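Local atomic coordinates of meta cleavage compound hydrolase (Janthinobacterium, PDB entry 1J1I), a protein that catalyses the hydrolytic cleavage of a carbon-carbon bond in the ring-opened meta-cleavage product of carbazole degradation, yielding anthranilate. Residues H43-W55 with R185-Y198. Residues are numbered along the deposited sequence; the frame is centred on the assembly and turned at random.
Sequences HGGGAGAESEGNW and RYTYATDEATRKAY
E50 lies flat on the Y188 ring: its CG sits over the ring centre, 3.5 Å from the centroid, and carboxylate and ring planes are only 5° apart. The chain folds back at chi2 (72°), which also turns the carboxylate to cap helix 51-55, OE2 taking the N-H of G53 at 2.7 Å and OE1 that of E52, while OE1 meets R29 in a salt bridge. Cut back to an alanine here, the side chain would probably leave the helix start uncapped, R29 without this carboxylate and Y188 without the group stacked on this face. A47 CB likewise rests over the Y198 ring, 3.9 Å from the centroid. Backbone fit is close at G48, whose CA lies 3.5 Å from R185 O in a CA-H...O contact; a CB there would run into R185 O and A189 CB, and the positive phi also favours glycine.

Water carries the polar link. R185 NH1 reaches A47 O through one molecule, binding it at 2.7 Å, and NH2 shares another with N54 ND2. With no direct hydrogen bond across the contact, ring faces and bridging waters join the core-domain loop, whose G45 lies close to the probable active-site S114, to lid helices of the alpha/beta hydrolase fold.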
ATOM      1  N   HIS A  43      16.247  -7.359 -10.761  1.00 19.58           N
ATOM      2  CA  HIS A  43      16.008  -8.669 -10.163  1.00 18.49           C
ATOM      3  C   HIS A  43      16.744  -8.876  -8.836  1.00 19.40           C
ATOM      4  O   HIS A  43      17.642  -8.113  -8.482  1.00 20.77           O
ATOM      5  CB  HIS A  43      16.418  -9.761 -11.160  1.00 19.18           C
ATOM      6  CG  HIS A  43      17.878  -9.748 -11.502  1.00 22.70           C
ATOM      7  ND1 HIS A  43      18.835 -10.333 -10.700  1.00 18.01           N
ATOM      8  CD2 HIS A  43      18.550  -9.170 -12.526  1.00 21.68           C
ATOM      9  CE1 HIS A  43      20.032 -10.115 -11.213  1.00 21.80           C
ATOM     10  NE2 HIS A  43      19.888  -9.410 -12.321  1.00 22.05           N
ATOM     11  N   GLY A  44      16.361  -9.920  -8.110  1.00 22.51           N
ATOM     12  CA  GLY A  44      17.001 -10.208  -6.841  1.00 22.92           C
ATOM     13  C   GLY A  44      18.250 -11.054  -6.993  1.00 27.16           C
ATOM     14  O   GLY A  44      18.655 -11.401  -8.106  1.00 21.55           O
ATOM     15  N   GLY A  45      18.869 -11.383  -5.863  1.00 24.66           N
ATOM     16  CA  GLY A  45      20.063 -12.200  -5.891  1.00 31.60           C
ATOM     17  C   GLY A  45      19.664 -13.655  -6.024  1.00 32.70           C
ATOM     18  O   GLY A  45      18.520 -13.966  -6.359  1.00 41.57           O
ATOM     19  N   GLY A  46      20.598 -14.554  -5.755  1.00 38.76           N
ATOM     20  CA  GLY A  46      20.285 -15.965  -5.866  1.00 36.46           C
ATOM     21  C   GLY A  46      20.823 -16.532  -7.161  1.00 32.45           C
ATOM     22  O   GLY A  46      20.862 -15.846  -8.186  1.00 27.31           O
ATOM     23  N   ALA A  47      21.240 -17.791  -7.114  1.00 31.06           N
ATOM     24  CA  ALA A  47      21.786 -18.454  -8.288  1.00 29.84           C
ATOM     25  C   ALA A  47      20.746 -18.545  -9.397  1.00 28.36           C
ATOM     26  O   ALA A  47      19.622 -18.982  -9.171  1.00 28.29           O
ATOM     27  CB  ALA A  47      22.281 -19.852  -7.909  1.00 30.64           C
ATOM     28  N   GLY A  48      21.125 -18.114 -10.595  1.00 26.27           N
ATOM     29  CA  GLY A  48      20.211 -18.171 -11.719  1.00 27.92           C
ATOM     30  C   GLY A  48      19.179 -17.060 -11.763  1.00 24.66           C
ATOM     31  O   GLY A  48      18.292 -17.069 -12.615  1.00 23.82           O
ATOM     32  N   ALA A  49      19.284 -16.096 -10.855  1.00 24.00           N
ATOM     33  CA  ALA A  49      18.329 -14.997 -10.844  1.00 22.99           C
ATOM     34  C   ALA A  49      18.671 -14.009 -11.948  1.00 22.57           C
ATOM     35  O   ALA A  49      19.830 -13.621 -12.117  1.00 23.75           O
ATOM     36  CB  ALA A  49      18.338 -14.295  -9.490  1.00 22.04           C
ATOM     37  N   GLU A  50      17.656 -13.623 -12.712  1.00 21.53           N
ATOM     38  CA  GLU A  50      17.826 -12.665 -13.798  1.00 20.83           C
ATOM     39  C   GLU A  50      16.484 -12.044 -14.180  1.00 21.99           C
ATOM     40  O   GLU A  50      15.438 -12.414 -13.638  1.00 25.06           O
ATOM     41  CB  GLU A  50      18.521 -13.322 -15.005  1.00 20.06           C
ATOM     42  CG  GLU A  50      17.944 -14.656 -15.461  1.00 26.65           C
ATOM     43  CD  GLU A  50      16.599 -14.506 -16.141  1.00 26.35           C
ATOM     44  OE1 GLU A  50      16.535 -13.827 -17.190  1.00 23.67           O
ATOM     45  OE2 GLU A  50      15.608 -15.063 -15.626  1.00 25.29           O
ATOM     46  N   SER A  51      16.520 -11.105 -15.116  1.00 20.78           N
ATOM     47  CA  SER A  51      15.336 -10.364 -15.530  1.00 21.06           C
ATOM     48  C   SER A  51      14.090 -11.100 -16.019  1.00 23.33           C
ATOM     49  O   SER A  51      12.979 -10.754 -15.619  1.00 22.48           O
ATOM     50  CB  SER A  51      15.741  -9.320 -16.573  1.00 22.53           C
ATOM     51  OG  SER A  51      16.702  -8.427 -16.032  1.00 21.76           O
ATOM     52  N   GLU A  52      14.254 -12.093 -16.885  1.00 19.88           N
ATOM     53  CA  GLU A  52      13.092 -12.801 -17.410  1.00 24.03           C
ATOM     54  C   GLU A  52      12.331 -13.559 -16.322  1.00 26.39           C
ATOM     55  O   GLU A  52      11.117 -13.404 -16.185  1.00 26.84           O
ATOM     56  CB  GLU A  52      13.522 -13.751 -18.533  1.00 22.40           C
ATOM     57  CG  GLU A  52      12.382 -14.414 -19.286  1.00 39.00           C
ATOM     58  CD  GLU A  52      12.843 -15.001 -20.612  1.00 45.85           C
ATOM     59  OE1 GLU A  52      13.844 -15.751 -20.619  1.00 50.62           O
ATOM     60  OE2 GLU A  52      12.202 -14.711 -21.645  1.00 49.52           O
ATOM     61  N   GLY A  53      13.048 -14.366 -15.547  1.00 24.70           N
ATOM     62  CA  GLY A  53      12.416 -15.139 -14.491  1.00 22.48           C
ATOM     63  C   GLY A  53      11.794 -14.281 -13.399  1.00 26.59           C
ATOM     64  O   GLY A  53      10.776 -14.649 -12.812  1.00 22.62           O
ATOM     65  N   ASN A  54      12.397 -13.133 -13.120  1.00 23.32           N
ATOM     66  CA  ASN A  54      11.873 -12.249 -12.088  1.00 26.50           C
ATOM     67  C   ASN A  54      10.693 -11.382 -12.526  1.00 24.50           C
ATOM     68  O   ASN A  54       9.773 -11.151 -11.748  1.00 25.27           O
ATOM     69  CB  ASN A  54      12.971 -11.304 -11.571  1.00 25.27           C
ATOM     70  CG  ASN A  54      13.703 -11.850 -10.353  1.00 23.15           C
ATOM     71  OD1 ASN A  54      14.024 -11.105  -9.432  1.00 24.79           O
ATOM     72  ND2 ASN A  54      13.979 -13.145 -10.352  1.00 27.16           N
ATOM     73  N   TRP A  55      10.705 -10.917 -13.771  1.00 22.08           N
ATOM     74  CA  TRP A  55       9.669  -9.992 -14.213  1.00 24.91           C
ATOM     75  C   TRP A  55       8.740 -10.379 -15.351  1.00 22.42           C
ATOM     76  O   TRP A  55       7.928  -9.561 -15.790  1.00 24.26           O
ATOM     77  CB  TRP A  55      10.337  -8.660 -14.555  1.00 18.50           C
ATOM     78  CG  TRP A  55      11.278  -8.183 -13.478  1.00 23.08           C
ATOM     79  CD1 TRP A  55      12.643  -8.241 -13.490  1.00 22.57           C
ATOM     80  CD2 TRP A  55      10.912  -7.561 -12.243  1.00 21.96           C
ATOM     81  NE1 TRP A  55      13.152  -7.686 -12.336  1.00 21.46           N
ATOM     82  CE2 TRP A  55      12.110  -7.263 -11.555  1.00 22.48           C
ATOM     83  CE3 TRP A  55       9.687  -7.227 -11.647  1.00 21.99           C
ATOM     84  CZ2 TRP A  55      12.117  -6.636 -10.301  1.00 22.60           C
ATOM     85  CZ3 TRP A  55       9.695  -6.604 -10.401  1.00 19.57           C
ATOM     86  CH2 TRP A  55      10.905  -6.317  -9.743  1.00 21.42           C
ATOM     87  N   ARG A 185      15.361 -20.972 -14.483  1.00 35.18           N
ATOM     88  CA  ARG A 185      16.246 -20.467 -13.436  1.00 33.53           C
ATOM     89  C   ARG A 185      17.416 -21.413 -13.199  1.00 32.76           C
ATOM     90  O   ARG A 185      18.548 -20.977 -12.997  1.00 28.68           O
ATOM     91  CB  ARG A 185      15.473 -20.260 -12.123  1.00 36.09           C
ATOM     92  CG  ARG A 185      16.368 -19.920 -10.930  1.00 39.90           C
ATOM     93  CD  ARG A 185      15.569 -19.696  -9.649  1.00 45.02           C
ATOM     94  NE  ARG A 185      15.070 -18.331  -9.533  1.00 53.45           N
ATOM     95  CZ  ARG A 185      15.562 -17.417  -8.700  1.00 48.39           C
ATOM     96  NH1 ARG A 185      16.573 -17.714  -7.895  1.00 47.04           N
ATOM     97  NH2 ARG A 185      15.044 -16.199  -8.680  1.00 43.93           N
ATOM     98  N   TYR A 186      17.139 -22.712 -13.223  1.00 32.65           N
ATOM     99  CA  TYR A 186      18.184 -23.705 -13.014  1.00 35.67           C
ATOM    100  C   TYR A 186      19.217 -23.634 -14.138  1.00 33.59           C
ATOM    101  O   TYR A 186      20.416 -23.775 -13.900  1.00 34.06           O
ATOM    102  CB  TYR A 186      17.581 -25.112 -12.959  1.00 39.70           C
ATOM    103  CG  TYR A 186      18.605 -26.184 -12.666  1.00 42.98           C
ATOM    104  CD1 TYR A 186      19.374 -26.136 -11.505  1.00 44.63           C
ATOM    105  CD2 TYR A 186      18.821 -27.235 -13.556  1.00 47.48           C
ATOM    106  CE1 TYR A 186      20.332 -27.100 -11.236  1.00 44.36           C
ATOM    107  CE2 TYR A 186      19.781 -28.210 -13.294  1.00 47.71           C
ATOM    108  CZ  TYR A 186      20.533 -28.133 -12.132  1.00 47.20           C
ATOM    109  OH  TYR A 186      21.490 -29.085 -11.860  1.00 52.69           O
ATOM    110  N   THR A 187      18.746 -23.417 -15.362  1.00 34.84           N
ATOM    111  CA  THR A 187      19.634 -23.319 -16.513  1.00 36.91           C
ATOM    112  C   THR A 187      20.603 -22.149 -16.337  1.00 39.55           C
ATOM    113  O   THR A 187      21.798 -22.284 -16.606  1.00 35.43           O
ATOM    114  CB  THR A 187      18.838 -23.137 -17.824  1.00 41.85           C
ATOM    115  OG1 THR A 187      18.061 -24.317 -18.077  1.00 41.79           O
ATOM    116  CG2 THR A 187      19.781 -22.899 -18.996  1.00 42.05           C
ATOM    117  N   TYR A 188      20.092 -21.005 -15.881  1.00 35.69           N
ATOM    118  CA  TYR A 188      20.942 -19.837 -15.663  1.00 36.24           C
ATOM    119  C   TYR A 188      21.923 -20.073 -14.519  1.00 35.43           C
ATOM    120  O   TYR A 188      23.079 -19.657 -14.586  1.00 37.05           O
ATOM    121  CB  TYR A 188      20.104 -18.596 -15.335  1.00 33.93           C
ATOM    122  CG  TYR A 188      19.469 -17.918 -16.527  1.00 35.72           C
ATOM    123  CD1 TYR A 188      18.088 -17.947 -16.718  1.00 34.36           C
ATOM    124  CD2 TYR A 188      20.247 -17.217 -17.447  1.00 39.63           C
ATOM    125  CE1 TYR A 188      17.494 -17.287 -17.794  1.00 40.94           C
ATOM    126  CE2 TYR A 188      19.665 -16.554 -18.526  1.00 39.70           C
ATOM    127  CZ  TYR A 188      18.290 -16.592 -18.693  1.00 41.41           C
ATOM    128  OH  TYR A 188      17.710 -15.930 -19.751  1.00 46.60           O
ATOM    129  N   ALA A 189      21.458 -20.746 -13.472  1.00 33.88           N
ATOM    130  CA  ALA A 189      22.281 -21.014 -12.297  1.00 34.62           C
ATOM    131  C   ALA A 189      23.392 -22.029 -12.537  1.00 40.12           C
ATOM    132  O   ALA A 189      24.402 -22.028 -11.827  1.00 36.09           O
ATOM    133  CB  ALA A 189      21.397 -21.484 -11.144  1.00 38.54           C
ATOM    134  N   THR A 190      23.201 -22.889 -13.532  1.00 40.13           N
ATOM    135  CA  THR A 190      24.178 -23.921 -13.855  1.00 45.40           C
ATOM    136  C   THR A 190      25.288 -23.429 -14.778  1.00 44.08           C
ATOM    137  O   THR A 190      26.421 -23.905 -14.692  1.00 49.93           O
ATOM    138  CB  THR A 190      23.489 -25.147 -14.493  1.00 45.42           C
ATOM    139  OG1 THR A 190      22.687 -25.804 -13.506  1.00 49.76           O
ATOM    140  CG2 THR A 190      24.523 -26.127 -15.033  1.00 53.19           C
ATOM    141  N   ASP A 191      24.961 -22.490 -15.662  1.00 42.14           N
ATOM    142  CA  ASP A 191      25.949 -21.927 -16.580  1.00 40.54           C
ATOM    143  C   ASP A 191      27.204 -21.634 -15.760  1.00 39.77           C
ATOM    144  O   ASP A 191      27.183 -20.772 -14.879  1.00 33.87           O
ATOM    145  CB  ASP A 191      25.409 -20.637 -17.198  1.00 36.45           C
ATOM    146  CG  ASP A 191      26.415 -19.955 -18.100  1.00 38.36           C
ATOM    147  OD1 ASP A 191      26.771 -20.543 -19.140  1.00 46.23           O
ATOM    148  OD2 ASP A 191      26.850 -18.830 -17.770  1.00 32.77           O
ATOM    149  N   GLU A 192      28.292 -22.348 -16.041  1.00 36.53           N
ATOM    150  CA  GLU A 192      29.515 -22.158 -15.271  1.00 39.67           C
ATOM    151  C   GLU A 192      30.014 -20.726 -15.103  1.00 33.95           C
ATOM    152  O   GLU A 192      30.500 -20.375 -14.030  1.00 30.24           O
ATOM    153  CB  GLU A 192      30.639 -23.065 -15.796  1.00 47.64           C
ATOM    154  CG  GLU A 192      30.658 -23.307 -17.288  1.00 55.49           C
ATOM    155  CD  GLU A 192      31.511 -24.513 -17.654  1.00 61.70           C
ATOM    156  OE1 GLU A 192      32.695 -24.553 -17.247  1.00 63.31           O
ATOM    157  OE2 GLU A 192      30.999 -25.422 -18.347  1.00 59.39           O
ATOM    158  N   ALA A 193      29.895 -19.890 -16.132  1.00 31.33           N
ATOM    159  CA  ALA A 193      30.345 -18.503 -15.996  1.00 32.80           C
ATOM    160  C   ALA A 193      29.456 -17.780 -14.982  1.00 30.37           C
ATOM    161  O   ALA A 193      29.936 -17.025 -14.131  1.00 26.90           O
ATOM    162  CB  ALA A 193      30.288 -17.791 -17.339  1.00 36.20           C
ATOM    163  N   THR A 194      28.153 -18.021 -15.085  1.00 31.34           N
ATOM    164  CA  THR A 194      27.177 -17.411 -14.189  1.00 30.70           C
ATOM    165  C   THR A 194      27.392 -17.915 -12.764  1.00 30.10           C
ATOM    166  O   THR A 194      27.300 -17.153 -11.800  1.00 27.95           O
ATOM    167  CB  THR A 194      25.743 -17.756 -14.630  1.00 29.59           C
ATOM    168  OG1 THR A 194      25.545 -17.322 -15.983  1.00 32.79           O
ATOM    169  CG2 THR A 194      24.724 -17.072 -13.726  1.00 28.99           C
ATOM    170  N   ARG A 195      27.682 -19.204 -12.638  1.00 28.94           N
ATOM    171  CA  ARG A 195      27.908 -19.800 -11.332  1.00 27.73           C
ATOM    172  C   ARG A 195      29.168 -19.246 -10.683  1.00 24.70           C
ATOM    173  O   ARG A 195      29.192 -19.002  -9.479  1.00 27.24           O
ATOM    174  CB  ARG A 195      28.007 -21.324 -11.451  1.00 28.19           C
ATOM    175  CG  ARG A 195      28.322 -22.011 -10.132  1.00 36.30           C
ATOM    176  CD  ARG A 195      28.276 -23.521 -10.258  1.00 41.62           C
ATOM    177  NE  ARG A 195      28.533 -24.171  -8.976  1.00 47.05           N
ATOM    178  CZ  ARG A 195      28.384 -25.473  -8.755  1.00 49.95           C
ATOM    179  NH1 ARG A 195      27.974 -26.273  -9.730  1.00 47.99           N
ATOM    180  NH2 ARG A 195      28.640 -25.975  -7.553  1.00 52.04           N
ATOM    181  N   LYS A 196      30.212 -19.043 -11.482  1.00 27.75           N
ATOM    182  CA  LYS A 196      31.467 -18.509 -10.965  1.00 27.51           C
ATOM    183  C   LYS A 196      31.275 -17.096 -10.414  1.00 26.49           C
ATOM    184  O   LYS A 196      31.789 -16.763  -9.343  1.00 24.95           O
ATOM    185  CB  LYS A 196      32.536 -18.492 -12.061  1.00 27.61           C
ATOM    186  CG  LYS A 196      33.894 -17.980 -11.598  1.00 37.35           C
ATOM    187  CD  LYS A 196      34.924 -18.036 -12.723  1.00 46.16           C
ATOM    188  CE  LYS A 196      36.293 -17.545 -12.266  1.00 47.14           C
ATOM    189  NZ  LYS A 196      36.276 -16.115 -11.845  1.00 53.22           N
ATOM    190  N   ALA A 197      30.545 -16.265 -11.151  1.00 23.58           N
ATOM    191  CA  ALA A 197      30.289 -14.898 -10.708  1.00 24.76           C
ATOM    192  C   ALA A 197      29.407 -14.915  -9.462  1.00 23.68           C
ATOM    193  O   ALA A 197      29.578 -14.096  -8.558  1.00 24.19           O
ATOM    194  CB  ALA A 197      29.612 -14.096 -11.819  1.00 24.68           C
ATOM    195  N   TYR A 198      28.465 -15.854  -9.416  1.00 25.21           N
ATOM    196  CA  TYR A 198      27.565 -15.964  -8.272  1.00 27.81           C
ATOM    197  C   TYR A 198      28.354 -16.315  -7.016  1.00 31.82           C
ATOM    198  O   TYR A 198      28.114 -15.763  -5.944  1.00 26.21           O
ATOM    199  CB  TYR A 198      26.510 -17.042  -8.517  1.00 27.40           C
ATOM    200  CG  TYR A 198      25.621 -17.265  -7.320  1.00 30.77           C
ATOM    201  CD1 TYR A 198      24.701 -16.295  -6.923  1.00 28.96           C
ATOM    202  CD2 TYR A 198      25.727 -18.427  -6.555  1.00 32.56           C
ATOM    203  CE1 TYR A 198      23.912 -16.470  -5.795  1.00 29.97           C
ATOM    204  CE2 TYR A 198      24.936 -18.614  -5.421  1.00 34.24           C
ATOM    205  CZ  TYR A 198      24.033 -17.630  -5.049  1.00 34.00           C
ATOM    206  OH  TYR A 198      23.250 -17.800  -3.929  1.00 44.43           O
TER
HETATM  207  O   HOH W   1      15.409 -13.840  -7.696  1.00 32.43           O
HETATM  208  O   HOH W   2      18.342 -19.442  -6.817  1.00 31.11           O
HETATM  209  O   HOH W   3      20.532 -18.989  -4.689  1.00 31.83           O
HETATM  210  O   HOH W   4      13.948 -16.157 -11.518  1.00 38.20           O